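Local coordinates for protein putative glycosidase ph117-related (Bacteroides thetaiotaomicron, PDB 5A7V) that probably cleaves or phosphorolyses mannosides as a GH130 family enzyme, and binds mannose in a pocket at the centre of its beta-propeller fold, at residues 259-273 and 286-298. Sequence-based numbering, arbitrary orientation.
With MAN (alpha-D-mannopyranose), chain E.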
loop_
_atom_site.group_PDB
_atom_site.type_symbol
_atom_site.label_atom_id
_atom_site.label_comp_id
_atom_site.label_asym_id
_atom_site.label_seq_id
_atom_site.Cartn_x
_atom_site.Cartn_y
_atom_site.Cartn_z
ATOM N N PHE A 259 9.206 -7.832 -12.751
ATOM C CA PHE A 259 8.231 -8.870 -13.172
ATOM C C PHE A 259 6.937 -8.174 -13.509
ATOM O O PHE A 259 6.764 -6.974 -13.269
ATOM C CB PHE A 259 8.069 -10.003 -12.135
ATOM C CG PHE A 259 7.323 -9.665 -10.862
ATOM C CD1 PHE A 259 7.976 -9.217 -9.720
ATOM C CD2 PHE A 259 5.934 -9.912 -10.775
ATOM C CE1 PHE A 259 7.299 -8.992 -8.532
ATOM C CE2 PHE A 259 5.251 -9.697 -9.613
ATOM C CZ PHE A 259 5.922 -9.200 -8.471
ATOM N N SER A 260 6.036 -8.960 -14.116
ATOM C CA SER A 260 4.843 -8.423 -14.717
ATOM C C SER A 260 3.635 -9.330 -14.437
ATOM O O SER A 260 3.793 -10.475 -13.985
ATOM C CB SER A 260 5.063 -8.383 -16.240
ATOM O OG SER A 260 6.095 -7.440 -16.563
ATOM N N PRO A 261 2.441 -8.815 -14.722
ATOM C CA PRO A 261 1.264 -9.707 -14.712
ATOM C C PRO A 261 1.459 -10.906 -15.627
ATOM O O PRO A 261 2.230 -10.856 -16.586
ATOM C CB PRO A 261 0.120 -8.813 -15.186
ATOM C CG PRO A 261 0.588 -7.413 -14.907
ATOM C CD PRO A 261 2.076 -7.442 -15.119
ATOM N N ARG A 262 0.746 -11.975 -15.308
ATOM C CA ARG A 262 0.883 -13.245 -16.020
ATOM C C ARG A 262 -0.477 -13.854 -16.312
ATOM O O ARG A 262 -1.440 -13.688 -15.557
ATOM C CB ARG A 262 1.726 -14.233 -15.231
ATOM C CG ARG A 262 1.180 -14.481 -13.870
ATOM C CD ARG A 262 2.002 -15.387 -12.977
ATOM N NE ARG A 262 1.500 -15.252 -11.638
ATOM C CZ ARG A 262 1.714 -16.059 -10.627
ATOM N NH1 ARG A 262 2.511 -17.115 -10.759
ATOM N NH2 ARG A 262 1.080 -15.811 -9.489
ATOM N N ASP A 263 -0.562 -14.609 -17.396
ATOM C CA ASP A 263 -1.812 -15.270 -17.765
ATOM C C ASP A 263 -2.121 -16.387 -16.755
ATOM O O ASP A 263 -1.228 -17.112 -16.271
ATOM C CB ASP A 263 -1.703 -15.890 -19.132
ATOM C CG ASP A 263 -1.697 -14.911 -20.286
ATOM O OD1 ASP A 263 -1.856 -13.675 -20.067
ATOM O OD2 ASP A 263 -1.572 -15.402 -21.472
ATOM N N GLY A 264 -3.418 -16.591 -16.498
ATOM C CA GLY A 264 -3.845 -17.744 -15.734
ATOM C C GLY A 264 -3.914 -17.649 -14.237
ATOM O O GLY A 264 -4.337 -18.569 -13.573
ATOM N N HIS A 265 -3.419 -16.516 -13.711
ATOM C CA HIS A 265 -3.338 -16.295 -12.277
ATOM C C HIS A 265 -4.097 -15.023 -11.859
ATOM O O HIS A 265 -4.473 -14.203 -12.686
ATOM C CB HIS A 265 -1.861 -16.233 -11.797
ATOM C CG HIS A 265 -1.120 -17.509 -12.004
ATOM N ND1 HIS A 265 -0.927 -18.440 -11.013
ATOM C CD2 HIS A 265 -0.550 -18.024 -13.130
ATOM C CE1 HIS A 265 -0.253 -19.479 -11.517
ATOM N NE2 HIS A 265 -0.028 -19.251 -12.803
ATOM N N PHE A 266 -4.263 -14.893 -10.542
ATOM C CA PHE A 266 -4.943 -13.732 -9.960
ATOM C C PHE A 266 -4.264 -12.388 -10.301
ATOM O O PHE A 266 -4.922 -11.342 -10.307
ATOM C CB PHE A 266 -5.087 -13.880 -8.448
ATOM C CG PHE A 266 -3.762 -13.673 -7.716
ATOM C CD1 PHE A 266 -2.784 -14.676 -7.664
ATOM C CD2 PHE A 266 -3.491 -12.458 -7.062
ATOM C CE1 PHE A 266 -1.561 -14.478 -7.041
ATOM C CE2 PHE A 266 -2.267 -12.242 -6.433
ATOM C CZ PHE A 266 -1.316 -13.237 -6.430
ATOM N N ASP A 267 -2.943 -12.436 -10.525
ATOM C CA ASP A 267 -2.158 -11.222 -10.785
ATOM C C ASP A 267 -1.870 -11.138 -12.291
ATOM O O ASP A 267 -0.745 -11.286 -12.772
ATOM C CB ASP A 267 -0.901 -11.154 -9.955
ATOM C CG ASP A 267 0.053 -12.330 -10.135
ATOM O OD1 ASP A 267 -0.373 -13.452 -10.523
ATOM O OD2 ASP A 267 1.268 -12.139 -9.800
ATOM N N SER A 268 -2.966 -10.920 -13.040
ATOM C CA SER A 268 -3.011 -11.082 -14.484
ATOM C C SER A 268 -3.245 -9.797 -15.269
ATOM O O SER A 268 -3.023 -9.776 -16.481
ATOM C CB SER A 268 -4.026 -12.171 -14.853
ATOM O OG SER A 268 -5.213 -11.990 -14.107
ATOM N N GLN A 269 -3.776 -8.754 -14.611
ATOM C CA GLN A 269 -3.907 -7.433 -15.216
ATOM C C GLN A 269 -2.934 -6.419 -14.615
ATOM O O GLN A 269 -2.413 -5.567 -15.357
ATOM C CB GLN A 269 -5.356 -6.925 -15.090
ATOM C CG GLN A 269 -5.643 -5.665 -15.894
ATOM C CD GLN A 269 -7.155 -5.419 -16.034
ATOM O OE1 GLN A 269 -7.919 -6.366 -16.134
ATOM N NE2 GLN A 269 -7.560 -4.195 -15.964
ATOM N N LEU A 270 -2.707 -6.504 -13.290
ATOM C CA LEU A 270 -1.771 -5.570 -12.585
ATOM C C LEU A 270 -1.004 -6.394 -11.571
ATOM O O LEU A 270 -1.512 -7.396 -11.017
ATOM C CB LEU A 270 -2.533 -4.489 -11.828
ATOM C CG LEU A 270 -3.421 -3.567 -12.609
ATOM C CD1 LEU A 270 -4.210 -2.670 -11.640
ATOM C CD2 LEU A 270 -2.678 -2.736 -13.622
ATOM N N THR A 271 0.224 -5.916 -11.312
ATOM C CA THR A 271 1.088 -6.363 -10.186
ATOM C C THR A 271 1.549 -5.083 -9.473
ATOM O O THR A 271 2.560 -4.475 -9.873
ATOM C CB THR A 271 2.333 -7.193 -10.661
ATOM O OG1 THR A 271 3.015 -6.448 -11.677
ATOM C CG2 THR A 271 1.925 -8.542 -11.250
ATOM N N GLU A 272 0.806 -4.670 -8.475
ATOM C CA GLU A 272 0.932 -3.319 -7.928
ATOM C C GLU A 272 1.486 -3.403 -6.515
ATOM O O GLU A 272 0.975 -4.065 -5.629
ATOM C CB GLU A 272 -0.436 -2.643 -7.889
ATOM C CG GLU A 272 -0.388 -1.237 -7.255
ATOM C CD GLU A 272 -1.590 -0.380 -7.519
ATOM O OE1 GLU A 272 -2.664 -0.960 -7.919
ATOM O OE2 GLU A 272 -1.486 0.855 -7.393
ATOM N N CYS A 273 2.616 -2.720 -6.311
ATOM C CA CYS A 273 3.347 -2.777 -5.019
ATOM C C CYS A 273 2.441 -2.469 -3.849
ATOM O O CYS A 273 1.601 -1.596 -3.936
ATOM C CB CYS A 273 4.575 -1.862 -5.083
ATOM S SG CYS A 273 5.814 -2.414 -6.290
ATOM N N LEU A 286 8.475 -8.777 -1.299
ATOM C CA LEU A 286 7.598 -7.713 -1.724
ATOM C C LEU A 286 6.174 -8.257 -1.655
ATOM O O LEU A 286 5.796 -9.197 -2.421
ATOM C CB LEU A 286 7.887 -7.289 -3.166
ATOM C CG LEU A 286 6.962 -6.224 -3.748
ATOM C CD1 LEU A 286 7.032 -4.882 -3.012
ATOM C CD2 LEU A 286 7.165 -6.022 -5.213
ATOM N N LEU A 287 5.363 -7.707 -0.750
ATOM C CA LEU A 287 3.919 -8.053 -0.677
ATOM C C LEU A 287 3.216 -7.057 -1.598
ATOM O O LEU A 287 3.489 -5.850 -1.582
ATOM C CB LEU A 287 3.435 -8.007 0.773
ATOM C CG LEU A 287 4.174 -8.915 1.767
ATOM C CD1 LEU A 287 5.355 -8.241 2.465
ATOM C CD2 LEU A 287 3.225 -9.428 2.841
ATOM N N TYR A 288 2.326 -7.574 -2.475
ATOM C CA TYR A 288 1.787 -6.752 -3.559
ATOM C C TYR A 288 0.309 -7.105 -3.827
ATOM O O TYR A 288 -0.207 -8.069 -3.250
ATOM C CB TYR A 288 2.631 -6.841 -4.841
ATOM C CG TYR A 288 2.620 -8.184 -5.548
ATOM C CD1 TYR A 288 3.440 -9.207 -5.183
ATOM C CD2 TYR A 288 1.737 -8.384 -6.616
ATOM C CE1 TYR A 288 3.392 -10.442 -5.831
ATOM C CE2 TYR A 288 1.676 -9.608 -7.261
ATOM C CZ TYR A 288 2.512 -10.639 -6.887
ATOM O OH TYR A 288 2.495 -11.869 -7.503
ATOM N N ASN A 289 -0.283 -6.292 -4.680
ATOM C CA ASN A 289 -1.695 -6.398 -5.050
ATOM C C ASN A 289 -1.835 -6.834 -6.489
ATOM O O ASN A 289 -1.330 -6.187 -7.387
ATOM C CB ASN A 289 -2.323 -5.011 -4.825
ATOM C CG ASN A 289 -2.300 -4.629 -3.360
ATOM O OD1 ASN A 289 -2.981 -5.222 -2.556
ATOM N ND2 ASN A 289 -1.467 -3.622 -2.999
ATOM N N GLY A 290 -2.523 -7.961 -6.678
ATOM C CA GLY A 290 -2.817 -8.413 -8.039
ATOM C C GLY A 290 -4.218 -8.038 -8.458
ATOM O O GLY A 290 -5.138 -8.178 -7.657
ATOM N N LYS A 291 -4.402 -7.638 -9.701
ATOM C CA LYS A 291 -5.758 -7.449 -10.253
ATOM C C LYS A 291 -6.000 -8.585 -11.266
ATOM O O LYS A 291 -5.189 -8.844 -12.161
ATOM C CB LYS A 291 -5.925 -6.090 -10.944
ATOM C CG LYS A 291 -7.311 -5.897 -11.512
ATOM C CD LYS A 291 -7.503 -4.515 -12.153
ATOM C CE LYS A 291 -8.916 -4.387 -12.720
ATOM N NZ LYS A 291 -9.152 -3.033 -13.256
ATOM N N ASN A 292 -7.134 -9.268 -11.086
ATOM C CA ASN A 292 -7.489 -10.424 -11.923
ATOM C C ASN A 292 -8.140 -9.988 -13.245
ATOM O O ASN A 292 -9.207 -9.367 -13.264
ATOM C CB ASN A 292 -8.416 -11.333 -11.132
ATOM C CG ASN A 292 -8.589 -12.705 -11.779
ATOM O OD1 ASN A 292 -7.648 -13.267 -12.332
ATOM N ND2 ASN A 292 -9.809 -13.271 -11.647
ATOM N N SER A 293 -7.490 -10.297 -14.358
ATOM C CA SER A 293 -8.027 -10.015 -15.670
ATOM C C SER A 293 -9.231 -10.900 -16.024
ATOM O O SER A 293 -9.148 -12.127 -15.885
ATOM C CB SER A 293 -6.928 -10.294 -16.731
ATOM O OG SER A 293 -7.455 -10.212 -18.059
ATOM N N ALA A 294 -10.330 -10.278 -16.428
ATOM C CA ALA A 294 -11.504 -11.091 -16.867
ATOM C C ALA A 294 -11.123 -12.017 -18.012
ATOM O O ALA A 294 -11.669 -13.128 -18.123
ATOM C CB ALA A 294 -12.610 -10.140 -17.290
ATOM N N SER A 295 -10.264 -11.533 -18.912
ATOM C CA SER A 295 -9.934 -12.267 -20.127
ATOM C C SER A 295 -8.778 -13.241 -19.990
ATOM O O SER A 295 -8.792 -14.340 -20.573
ATOM C CB SER A 295 -9.685 -11.295 -21.257
ATOM O OG SER A 295 -8.740 -10.357 -20.894
ATOM N N ARG A 296 -7.759 -12.848 -19.203
ATOM C CA ARG A 296 -6.488 -13.566 -19.158
ATOM C C ARG A 296 -6.152 -14.165 -17.812
ATOM O O ARG A 296 -5.056 -14.708 -17.637
ATOM C CB ARG A 296 -5.323 -12.649 -19.639
ATOM C CG ARG A 296 -5.607 -12.078 -21.050
ATOM C CD ARG A 296 -4.448 -11.403 -21.663
ATOM N NE ARG A 296 -3.496 -12.400 -22.106
ATOM C CZ ARG A 296 -3.342 -12.864 -23.361
ATOM N NH1 ARG A 296 -4.175 -12.545 -24.372
ATOM N NH2 ARG A 296 -2.324 -13.690 -23.576
ATOM N N GLY A 297 -7.056 -14.016 -16.840
ATOM C CA GLY A 297 -6.772 -14.345 -15.458
ATOM C C GLY A 297 -7.139 -15.723 -15.002
ATOM O O GLY A 297 -7.112 -16.693 -15.803
ATOM N N ASP A 298 -7.468 -15.839 -13.720
ATOM C CA ASP A 298 -7.843 -17.115 -13.117
ATOM C C ASP A 298 -9.332 -17.072 -12.859
ATOM O O ASP A 298 -9.818 -16.361 -11.999
ATOM C CB ASP A 298 -7.057 -17.283 -11.800
ATOM C CG ASP A 298 -7.225 -18.618 -11.142
ATOM O OD1 ASP A 298 -8.280 -19.270 -11.353
ATOM O OD2 ASP A 298 -6.311 -19.059 -10.407
HETATM C C1 MAN E . -5.417 1.395 -8.250
HETATM C C2 MAN E . -4.817 1.482 -6.830
HETATM C C3 MAN E . -5.723 2.080 -5.737
HETATM C C4 MAN E . -7.163 1.545 -5.849
HETATM C C5 MAN E . -7.350 0.574 -7.030
HETATM C C6 MAN E . -8.828 0.172 -7.237
HETATM O O1 MAN E . -4.756 0.308 -9.099
HETATM O O2 MAN E . -3.637 2.286 -6.965
HETATM O O3 MAN E . -5.803 3.491 -5.804
HETATM O O4 MAN E . -7.459 0.953 -4.601
HETATM O O5 MAN E . -6.856 1.262 -8.223
HETATM O O6 MAN E . -9.597 1.337 -7.569
HETATM O O HOH W 1 -3.727 -20.630 -11.746
HETATM O O HOH W 2 -4.189 -17.518 -9.302
#
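Y288 reaches across to D267: its OH donates to D267 OD2 (2.6 Å), meeting it from above the carboxylate plane. With CG lodged between backbone N and carbonyl carbon (chi1 68°), the phenol ring comes alongside T271 CG2; D267 OD2 sits near the ring plane at its edge, and F259 sets an edge against one face, CZ foremost, in a T-shaped stack. The other oxygen of D267, OD1, takes both NE and NH2 of R262 side-on, while R324 forms a salt bridge to OD2; this buried acid is therefore held from several directions and is probably ionised.

Between the strands, E272 and N289 form an antiparallel hydrogen-bonded pair, E272 N to N289 O at 2.8 Å and N289 N to E272 O at 2.7 Å. At the outer end Q269 and L270 both face K291 in a classic beta bulge, and the fully extended K291 runs alongside L270, CD to CD1 3.8 Å. Beyond it, S268 OG accepts from S293 N at 2.8 Å and donates to H265 O. Farther out, R296 grips D263 side-on, NE to OD1 2.9 Å and NH2 to OD2 2.8 Å. Carboxylate and guanidinium planes are 50° apart, a twisted grip: the NE bond is nearly straight (174°), the NH2 bond bent.

On the face shared with N289, extended E272 accepts at OE2 from mannose O2 (2.6 Å); S204 OG also bonds OE2. The chemistry implies distinct sides: a buried D267 network with R262 and R324 beside Y288 and T271, a sugar-binding carboxylate beside N289, and a D263–R296 bridge joining the loops at the surface.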